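Local coordinates for protein aspartate--tRNA(Asp/Asn) ligase (Thermus thermophilus, PDB 1N9W) that attaches aspartate to both tRNA(Asp) and tRNA(Asn), first activating it with ATP to form Asp-AMP and then transferring it to the tRNA, at residues I185-F190 with D218-F223; M231-A236 with G388-G393; R396-L401 with R408-F413. All blocks are in the same frame, centred on the assembly; numbering follows the deposited sequence.

In the fold
All three contacts belong to the class II catalytic domain. Contacts 1 and 2 lie on neighbouring strands of its sheet, with centres about 13 Å apart. Val219 N and Phe390 O, 2.8 Å apart, probably form one of the hydrogen bonds between those strands. Contact 3 follows contact 2 along the chain, since helix 394-402 comes straight after strand 387-393. Their centres are about 19 Å apart, and they touch where Ile392 CG2 meets Leu397 CD2 at 4.1 Å. Contacts 1 and 3 do not touch, but both reach the second subunit. In contact 1, Glu220 forms a salt bridge with Arg352, which is predicted to bind L-aspartate. Contacts 2 and 3 hold Gly393 and Arg396 of the predicted ATP site.

Contact 1: I185-F190 with D218-F223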
loop_
_atom_site.group_PDB
_atom_site.type_symbol
_atom_site.label_atom_id
_atom_site.label_comp_id
_atom_site.label_asym_id
_atom_site.label_seq_id
_atom_site.Cartn_x
_atom_site.Cartn_y
_atom_site.Cartn_z
ATOM N N ILE B 185 -13.629 -10.078 10.077
ATOM C CA ILE B 185 -14.160 -11.048 9.141
ATOM C C ILE B 185 -13.023 -11.600 8.298
ATOM O O ILE B 185 -12.981 -12.796 8.012
ATOM C CB ILE B 185 -15.198 -10.417 8.207
ATOM C CG1 ILE B 185 -16.391 -9.918 9.027
ATOM C CG2 ILE B 185 -15.644 -11.427 7.160
ATOM C CD1 ILE B 185 -17.462 -9.245 8.200
ATOM N N MET B 186 -12.092 -10.739 7.900
ATOM C CA MET B 186 -10.985 -11.216 7.079
ATOM C C MET B 186 -10.021 -12.091 7.883
ATOM O O MET B 186 -9.266 -12.867 7.306
ATOM C CB MET B 186 -10.256 -10.044 6.399
ATOM C CG MET B 186 -11.098 -9.329 5.325
ATOM S SD MET B 186 -11.942 -10.439 4.177
ATOM C CE MET B 186 -10.590 -10.903 3.144
ATOM N N VAL B 187 -10.051 -11.973 9.209
ATOM C CA VAL B 187 -9.198 -12.809 10.053
ATOM C C VAL B 187 -9.669 -14.264 9.927
ATOM O O VAL B 187 -8.875 -15.193 10.030
ATOM C CB VAL B 187 -9.275 -12.374 11.541
ATOM C CG1 VAL B 187 -8.718 -13.460 12.442
ATOM C CG2 VAL B 187 -8.494 -11.096 11.745
ATOM N N GLY B 188 -10.969 -14.451 9.710
ATOM C CA GLY B 188 -11.505 -15.793 9.566
ATOM C C GLY B 188 -11.241 -16.345 8.176
ATOM O O GLY B 188 -11.432 -17.530 7.917
ATOM N N VAL B 189 -10.798 -15.471 7.278
ATOM C CA VAL B 189 -10.501 -15.854 5.905
ATOM C C VAL B 189 -9.010 -16.123 5.711
ATOM O O VAL B 189 -8.624 -17.160 5.165
ATOM C CB VAL B 189 -10.972 -14.750 4.919
ATOM C CG1 VAL B 189 -10.634 -15.137 3.481
ATOM C CG2 VAL B 189 -12.477 -14.524 5.067
ATOM N N PHE B 190 -8.173 -15.203 6.182
ATOM C CA PHE B 190 -6.721 -15.326 6.026
ATOM C C PHE B 190 -5.928 -15.470 7.325
ATOM O O PHE B 190 -4.702 -15.576 7.292
ATOM C CB PHE B 190 -6.196 -14.121 5.239
ATOM C CG PHE B 190 -6.675 -14.069 3.810
ATOM C CD1 PHE B 190 -6.407 -15.117 2.938
ATOM C CD2 PHE B 190 -7.368 -12.954 3.331
ATOM C CE1 PHE B 190 -6.817 -15.063 1.606
ATOM C CE2 PHE B 190 -7.784 -12.887 1.997
ATOM C CZ PHE B 190 -7.509 -13.946 1.132
ATOM N N ASP B 218 -3.085 -0.687 9.947
ATOM C CA ASP B 218 -3.838 -1.640 10.746
ATOM C C ASP B 218 -3.357 -3.081 10.606
ATOM O O ASP B 218 -2.983 -3.540 9.517
ATOM C CB ASP B 218 -5.318 -1.555 10.372
ATOM C CG ASP B 218 -5.884 -0.143 10.532
ATOM O OD1 ASP B 218 -7.033 0.094 10.116
ATOM O OD2 ASP B 218 -5.180 0.727 11.075
ATOM N N VAL B 219 -3.389 -3.793 11.728
ATOM C CA VAL B 219 -2.970 -5.186 11.790
ATOM C C VAL B 219 -4.003 -5.968 12.603
ATOM O O VAL B 219 -4.438 -5.512 13.657
ATOM C CB VAL B 219 -1.590 -5.320 12.482
ATOM C CG1 VAL B 219 -1.102 -6.758 12.394
ATOM C CG2 VAL B 219 -0.587 -4.375 11.845
ATOM N N GLU B 220 -4.400 -7.133 12.107
ATOM C CA GLU B 220 -5.362 -7.977 12.809
ATOM C C GLU B 220 -4.922 -9.427 12.569
ATOM O O GLU B 220 -4.658 -9.825 11.430
ATOM C CB GLU B 220 -6.787 -7.733 12.276
ATOM C CG GLU B 220 -7.926 -8.219 13.189
ATOM C CD GLU B 220 -8.198 -7.307 14.389
ATOM O OE1 GLU B 220 -8.957 -7.727 15.289
ATOM O OE2 GLU B 220 -7.671 -6.176 14.440
ATOM N N MET B 221 -4.806 -10.199 13.649
ATOM C CA MET B 221 -4.386 -11.598 13.549
ATOM C C MET B 221 -5.175 -12.497 14.502
ATOM O O MET B 221 -5.518 -12.087 15.610
ATOM C CB MET B 221 -2.872 -11.723 13.824
ATOM C CG MET B 221 -2.426 -11.467 15.257
ATOM S SD MET B 221 -0.618 -11.454 15.511
ATOM C CE MET B 221 -0.133 -13.039 14.838
ATOM N N GLY B 222 -5.470 -13.718 14.053
ATOM C CA GLY B 222 -6.220 -14.667 14.865
ATOM C C GLY B 222 -5.354 -15.768 15.452
ATOM O O GLY B 222 -4.147 -15.808 15.216
ATOM N N PHE B 223 -5.971 -16.668 16.218
ATOM C CA PHE B 223 -5.267 -17.777 16.863
ATOM C C PHE B 223 -4.158 -17.295 17.794
ATOM O O PHE B 223 -3.056 -17.841 17.809
ATOM C CB PHE B 223 -4.689 -18.728 15.816
ATOM C CG PHE B 223 -5.733 -19.472 15.049
ATOM C CD1 PHE B 223 -6.514 -20.435 15.671
ATOM C CD2 PHE B 223 -5.966 -19.185 13.712
ATOM C CE1 PHE B 223 -7.516 -21.102 14.971
ATOM C CE2 PHE B 223 -6.968 -19.846 13.009
ATOM C CZ PHE B 223 -7.745 -20.806 13.641
#
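Val187, near the C-terminal end of helix 181-190, meets Glu220 and Gly222 of strand 215-222 where the two axes pass 7.8 Å apart at 55°. The backbones are closest at Val187 and Gly222, whose CA atoms are 6.0 Å apart. No hydrogen bond joins the segments, and Val187 carries the contact with its two methyl groups. CG1 comes down on the strand backbone, 3.6 Å from Gly222 N, and lies almost as near to Gly222 CA. With no side chain at Gly222, the methyl can settle directly on the main chain. CG2 takes the other direction and meets the Glu220 chain two residues earlier. Its distance to Glu220 CG is 3.3 Å, a tight fit. The two side chains cross at about a right angle.

Strands 192-198 and 215-222 run antiparallel, and they form the motif 2 hairpin of class II aminoacyl-tRNA synthetases. Helix 181-190 packs over one face of this hairpin, with Met186 on Val193 of the other strand. Met221 points to the other face, where it meets Leu230 and Leu233 of helix 227-248.

Only the aliphatic part of Glu220 touches the helix. The chain leaves CB with CG anti to the backbone N, then bends at chi2 (77°). This bend takes the carboxylate away to other partners. OE2 forms a salt bridge with Arg352, and OE1 makes a weak hydrogen bond with His387. The carboxylate is buried, and the positive charge of Arg352 would be expected to favour the ionised form of Glu220. Arg352 is predicted to bind L-aspartate, so Glu220 is placed to act as a second-shell residue of that site. On the dimer side of the helix, Val189 O is hydrogen-bonded to Arg122 NH1 of the second subunit, and Met186 packs on Phe413 of that subunit.

Contact 2: M231-A236 with G388-G393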
loop_
_atom_site.group_PDB
_atom_site.type_symbol
_atom_site.label_atom_id
_atom_site.label_comp_id
_atom_site.label_asym_id
_atom_site.label_seq_id
_atom_site.Cartn_x
_atom_site.Cartn_y
_atom_site.Cartn_z
ATOM N N MET B 231 1.566 -7.198 21.212
ATOM C CA MET B 231 2.655 -6.313 21.631
ATOM C C MET B 231 4.012 -6.813 21.133
ATOM O O MET B 231 4.809 -6.033 20.607
ATOM C CB MET B 231 2.657 -6.142 23.166
ATOM C CG MET B 231 1.727 -5.015 23.658
ATOM S SD MET B 231 1.576 -4.781 25.476
ATOM C CE MET B 231 0.076 -5.737 25.805
ATOM N N ARG B 232 4.268 -8.108 21.280
ATOM C CA ARG B 232 5.525 -8.672 20.809
ATOM C C ARG B 232 5.622 -8.534 19.283
ATOM O O ARG B 232 6.702 -8.298 18.744
ATOM C CB ARG B 232 5.636 -10.144 21.221
ATOM C CG ARG B 232 6.110 -10.344 22.663
ATOM C CD ARG B 232 5.365 -11.480 23.346
ATOM N NE ARG B 232 5.318 -12.680 22.512
ATOM C CZ ARG B 232 4.492 -13.700 22.727
ATOM N NH1 ARG B 232 3.646 -13.662 23.752
ATOM N NH2 ARG B 232 4.506 -14.749 21.913
ATOM N N LEU B 233 4.491 -8.673 18.597
ATOM C CA LEU B 233 4.464 -8.546 17.150
ATOM C C LEU B 233 4.798 -7.113 16.736
ATOM O O LEU B 233 5.653 -6.886 15.885
ATOM C CB LEU B 233 3.087 -8.915 16.596
ATOM C CG LEU B 233 2.849 -8.523 15.117
ATOM C CD1 LEU B 233 3.653 -9.436 14.217
ATOM C CD2 LEU B 233 1.366 -8.624 14.779
ATOM N N GLU B 234 4.114 -6.150 17.346
ATOM C CA GLU B 234 4.344 -4.753 17.027
ATOM C C GLU B 234 5.788 -4.317 17.236
ATOM O O GLU B 234 6.310 -3.484 16.485
ATOM C CB GLU B 234 3.404 -3.855 17.825
ATOM C CG GLU B 234 3.763 -2.396 17.707
ATOM C CD GLU B 234 2.619 -1.463 18.062
ATOM O OE1 GLU B 234 1.803 -1.815 18.942
ATOM O OE2 GLU B 234 2.558 -0.370 17.461
ATOM N N GLU B 235 6.436 -4.877 18.252
ATOM C CA GLU B 235 7.832 -4.551 18.554
ATOM C C GLU B 235 8.735 -4.964 17.408
ATOM O O GLU B 235 9.590 -4.197 16.967
ATOM C CB GLU B 235 8.290 -5.267 19.835
ATOM C CG GLU B 235 7.996 -4.499 21.119
ATOM C CD GLU B 235 8.455 -5.253 22.379
ATOM O OE1 GLU B 235 9.593 -5.774 22.396
ATOM O OE2 GLU B 235 7.683 -5.301 23.350
ATOM N N ALA B 236 8.544 -6.190 16.936
ATOM C CA ALA B 236 9.347 -6.715 15.838
ATOM C C ALA B 236 9.008 -5.940 14.562
ATOM O O ALA B 236 9.896 -5.618 13.774
ATOM C CB ALA B 236 9.065 -8.208 15.656
ATOM N N GLY B 388 -6.947 -10.558 17.834
ATOM C CA GLY B 388 -6.723 -9.198 18.280
ATOM C C GLY B 388 -6.008 -8.404 17.203
ATOM O O GLY B 388 -5.672 -8.939 16.150
ATOM N N GLY B 389 -5.775 -7.127 17.463
ATOM C CA GLY B 389 -5.101 -6.301 16.486
ATOM C C GLY B 389 -4.787 -4.924 17.021
ATOM O O GLY B 389 -5.058 -4.610 18.183
ATOM N N PHE B 390 -4.217 -4.094 16.159
ATOM C CA PHE B 390 -3.848 -2.740 16.533
ATOM C C PHE B 390 -3.632 -1.908 15.275
ATOM O O PHE B 390 -3.546 -2.445 14.166
ATOM C CB PHE B 390 -2.584 -2.771 17.399
ATOM C CG PHE B 390 -1.359 -3.319 16.699
ATOM C CD1 PHE B 390 -0.502 -2.466 16.008
ATOM C CD2 PHE B 390 -1.044 -4.677 16.759
ATOM C CE1 PHE B 390 0.647 -2.948 15.393
ATOM C CE2 PHE B 390 0.112 -5.167 16.141
ATOM C CZ PHE B 390 0.959 -4.300 15.458
ATOM N N ALA B 391 -3.553 -0.594 15.452
ATOM C CA ALA B 391 -3.362 0.316 14.335
ATOM C C ALA B 391 -2.242 1.275 14.675
ATOM O O ALA B 391 -2.074 1.656 15.832
ATOM C CB ALA B 391 -4.648 1.085 14.065
ATOM N N ILE B 392 -1.477 1.667 13.665
ATOM C CA ILE B 392 -0.374 2.585 13.871
ATOM C C ILE B 392 -0.616 3.893 13.137
ATOM O O ILE B 392 -0.890 3.899 11.937
ATOM C CB ILE B 392 0.953 1.979 13.371
ATOM C CG1 ILE B 392 1.239 0.678 14.124
ATOM C CG2 ILE B 392 2.086 2.972 13.548
ATOM C CD1 ILE B 392 2.580 0.057 13.790
ATOM N N GLY B 393 -0.528 4.999 13.869
ATOM C CA GLY B 393 -0.713 6.306 13.263
ATOM C C GLY B 393 0.547 6.625 12.493
ATOM O O GLY B 393 1.516 7.130 13.062
#
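Glu234 lies over one face of the Phe390 ring, and Leu233 meets the same ring at its edge. The Glu234 carboxylate is stacked on the ring, with the two planes only 17° apart. OE1 sits 3.8 Å above the ring plane, displaced toward the rim. The aliphatic root of the side chain is also close, with Glu234 CB 3.4 Å from Phe390 CZ. Leu233 CD2 approaches Phe390 CE2 near the ring plane, at 3.9 Å.

Ile392 comes from the opposite direction to Glu234. Its CD1 lies 3.7 Å from Glu234 OE2, and its CG1 borders the Phe390 ring in plane. Phe390 has CG between the backbone N and the carbonyl carbon (chi1 63°), which raises the ring from the strand toward the helix. Glu234 has CG anti to the backbone N and stays extended, so the carboxylate can reach across the ring.

OE2 is held by a hydrogen bond to Thr347 OG1. OE1 is buried and has no polar partner in the model. Such a setting could favour a protonated carboxyl group.

The axes of the two segments pass 9.6 Å apart at 36°, so the helix lies on the sheet at a modest angle to this strand. Strand 387-393 ends at Gly393, the N-cap residue before helix 394-402, which is predicted to belong to the ATP site. The strand pairs with strands 215-222 and 344-351 in the antiparallel core of the class II fold. Helix 227-248 covers this core, with Leu233 reaching Tyr138 of helix 119-141 and Val219 of strand 215-222, while Glu234 also packs on Phe337 and Leu339 of strand 336-341.

Contact 3: R396-L401 with R408-F413; sequences RLTQKL and RYARAF
Thr398 and Ala410 make the apolar contact, methyl against methyl. Thr398 CG2 is 3.8 Å from Ala410 CB, and Thr398 CB is 4.0 Å from the same methyl. Ala410 CB also comes within 4.5 Å of Gln399 N. The small alanine lets the backbones approach, with the CA atoms of Gln399 and Ala410 6.0 Å apart.

Polar bonds hold the parts on each side, but none crosses between the segments. Thr398 OG1 stands anti to the carbonyl carbon (chi1 -64°) and bonds back to Ala394 O, one turn earlier in its own helix. This leaves CG2 to face Ala410. Gln399 NE2 makes a weak hydrogen bond to Leu404 O in the connecting loop. In the second segment, Arg411 N bonds to Arg408 O, closing the short 3-10 turn. Arg411 then forms salt bridges with Glu395 and Glu213.

Contacts with the second subunit lie further along the tail. The rings of Phe413 and Tyr182 of that subunit meet with their planes at about 45°.

The chain thus folds back from helix 394-402 so that its C-terminal tail lies beside the same helix. With strand 387-393 before it, this helix forms motif 3 of class II synthetases, and Arg396, whose NH1 bonds to Glu345 O, is its characteristic arginine, predicted to bind ATP.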
loop_
_atom_site.group_PDB
_atom_site.type_symbol
_atom_site.label_atom_id
_atom_site.label_comp_id
_atom_site.label_asym_id
_atom_site.label_seq_id
_atom_site.Cartn_x
_atom_site.Cartn_y
_atom_site.Cartn_z
ATOM N N ARG B 396 2.050 10.224 12.893
ATOM C CA ARG B 396 2.557 10.517 14.236
ATOM C C ARG B 396 3.900 9.854 14.452
ATOM O O ARG B 396 4.821 10.452 15.010
ATOM C CB ARG B 396 1.588 10.022 15.301
ATOM C CG ARG B 396 0.375 10.879 15.447
ATOM C CD ARG B 396 -0.497 10.359 16.556
ATOM N NE ARG B 396 -1.581 11.293 16.817
ATOM C CZ ARG B 396 -2.541 11.104 17.714
ATOM N NH1 ARG B 396 -2.567 10.002 18.457
ATOM N NH2 ARG B 396 -3.481 12.025 17.862
ATOM N N LEU B 397 3.997 8.603 14.021
ATOM C CA LEU B 397 5.237 7.871 14.158
ATOM C C LEU B 397 6.333 8.638 13.431
ATOM O O LEU B 397 7.390 8.920 13.993
ATOM C CB LEU B 397 5.089 6.478 13.552
ATOM C CG LEU B 397 6.352 5.622 13.437
ATOM C CD1 LEU B 397 7.051 5.509 14.790
ATOM C CD2 LEU B 397 5.944 4.262 12.916
ATOM N N THR B 398 6.054 8.988 12.179
ATOM C CA THR B 398 7.001 9.713 11.333
ATOM C C THR B 398 7.369 11.049 11.953
ATOM O O THR B 398 8.534 11.444 11.963
ATOM C CB THR B 398 6.401 9.980 9.926
ATOM O OG1 THR B 398 6.178 8.734 9.255
ATOM C CG2 THR B 398 7.335 10.840 9.092
ATOM N N GLN B 399 6.357 11.744 12.459
ATOM C CA GLN B 399 6.547 13.048 13.081
ATOM C C GLN B 399 7.516 12.965 14.256
ATOM O O GLN B 399 8.542 13.649 14.289
ATOM C CB GLN B 399 5.208 13.584 13.581
ATOM C CG GLN B 399 5.259 15.000 14.112
ATOM C CD GLN B 399 4.460 15.157 15.388
ATOM O OE1 GLN B 399 3.371 14.597 15.527
ATOM N NE2 GLN B 399 4.994 15.928 16.328
ATOM N N LYS B 400 7.180 12.125 15.224
ATOM C CA LYS B 400 8.010 11.965 16.401
ATOM C C LYS B 400 9.383 11.378 16.104
ATOM O O LYS B 400 10.367 11.703 16.771
ATOM C CB LYS B 400 7.270 11.123 17.447
ATOM C CG LYS B 400 6.281 11.945 18.251
ATOM C CD LYS B 400 7.038 13.008 19.051
ATOM C CE LYS B 400 6.112 14.002 19.712
ATOM N NZ LYS B 400 6.871 14.932 20.587
ATOM N N LEU B 401 9.457 10.529 15.087
ATOM C CA LEU B 401 10.721 9.904 14.702
ATOM C C LEU B 401 11.693 10.936 14.148
ATOM O O LEU B 401 12.893 10.874 14.404
ATOM C CB LEU B 401 10.474 8.838 13.634
ATOM C CG LEU B 401 11.676 8.014 13.165
ATOM C CD1 LEU B 401 12.111 7.079 14.281
ATOM C CD2 LEU B 401 11.299 7.195 11.930
ATOM N N ARG B 408 1.289 17.688 10.548
ATOM C CA ARG B 408 1.043 18.102 9.165
ATOM C C ARG B 408 2.298 18.010 8.297
ATOM O O ARG B 408 2.208 17.963 7.070
ATOM C CB ARG B 408 0.491 19.532 9.132
ATOM C CG ARG B 408 -0.649 19.775 10.118
ATOM C CD ARG B 408 -1.402 21.074 9.835
ATOM N NE ARG B 408 -2.274 20.956 8.666
ATOM C CZ ARG B 408 -3.081 21.920 8.225
ATOM N NH1 ARG B 408 -3.132 23.086 8.857
ATOM N NH2 ARG B 408 -3.843 21.718 7.154
ATOM N N TYR B 409 3.461 17.982 8.948
ATOM C CA TYR B 409 4.749 17.890 8.265
ATOM C C TYR B 409 5.039 16.495 7.718
ATOM O O TYR B 409 6.031 16.293 7.018
ATOM C CB TYR B 409 5.885 18.299 9.210
ATOM C CG TYR B 409 6.033 19.792 9.398
ATOM C CD1 TYR B 409 4.967 20.568 9.853
ATOM C CD2 TYR B 409 7.236 20.436 9.100
ATOM C CE1 TYR B 409 5.090 21.945 10.004
ATOM C CE2 TYR B 409 7.371 21.816 9.246
ATOM C CZ TYR B 409 6.292 22.565 9.698
ATOM O OH TYR B 409 6.399 23.931 9.832
ATOM N N ALA B 410 4.180 15.534 8.042
ATOM C CA ALA B 410 4.353 14.160 7.580
ATOM C C ALA B 410 3.231 13.801 6.620
ATOM O O ALA B 410 3.076 12.646 6.225
ATOM C CB ALA B 410 4.345 13.210 8.766
ATOM N N ARG B 411 2.456 14.811 6.248
ATOM C CA ARG B 411 1.320 14.653 5.350
ATOM C C ARG B 411 1.614 15.482 4.091
ATOM O O ARG B 411 2.072 16.623 4.191
ATOM C CB ARG B 411 0.065 15.168 6.066
ATOM C CG ARG B 411 -1.266 14.865 5.402
ATOM C CD ARG B 411 -1.659 13.406 5.557
ATOM N NE ARG B 411 -3.033 13.165 5.109
ATOM C CZ ARG B 411 -3.613 11.968 5.060
ATOM N NH1 ARG B 411 -2.944 10.884 5.430
ATOM N NH2 ARG B 411 -4.865 11.856 4.641
ATOM N N ALA B 412 1.366 14.905 2.915
ATOM C CA ALA B 412 1.619 15.601 1.655
ATOM C C ALA B 412 0.735 16.835 1.506
ATOM O O ALA B 412 1.224 17.944 1.287
ATOM C CB ALA B 412 1.396 14.658 0.474
ATOM N N PHE B 413 -0.571 16.639 1.624
ATOM C CA PHE B 413 -1.508 17.745 1.497
ATOM C C PHE B 413 -2.491 17.771 2.672
ATOM O O PHE B 413 -3.621 17.292 2.557
ATOM C CB PHE B 413 -2.285 17.633 0.186
ATOM C CG PHE B 413 -1.425 17.322 -1.014
ATOM C CD1 PHE B 413 -1.198 16.001 -1.403
ATOM C CD2 PHE B 413 -0.856 18.348 -1.765
ATOM C CE1 PHE B 413 -0.424 15.708 -2.519
ATOM C CE2 PHE B 413 -0.079 18.066 -2.882
ATOM C CZ PHE B 413 0.136 16.743 -3.262
#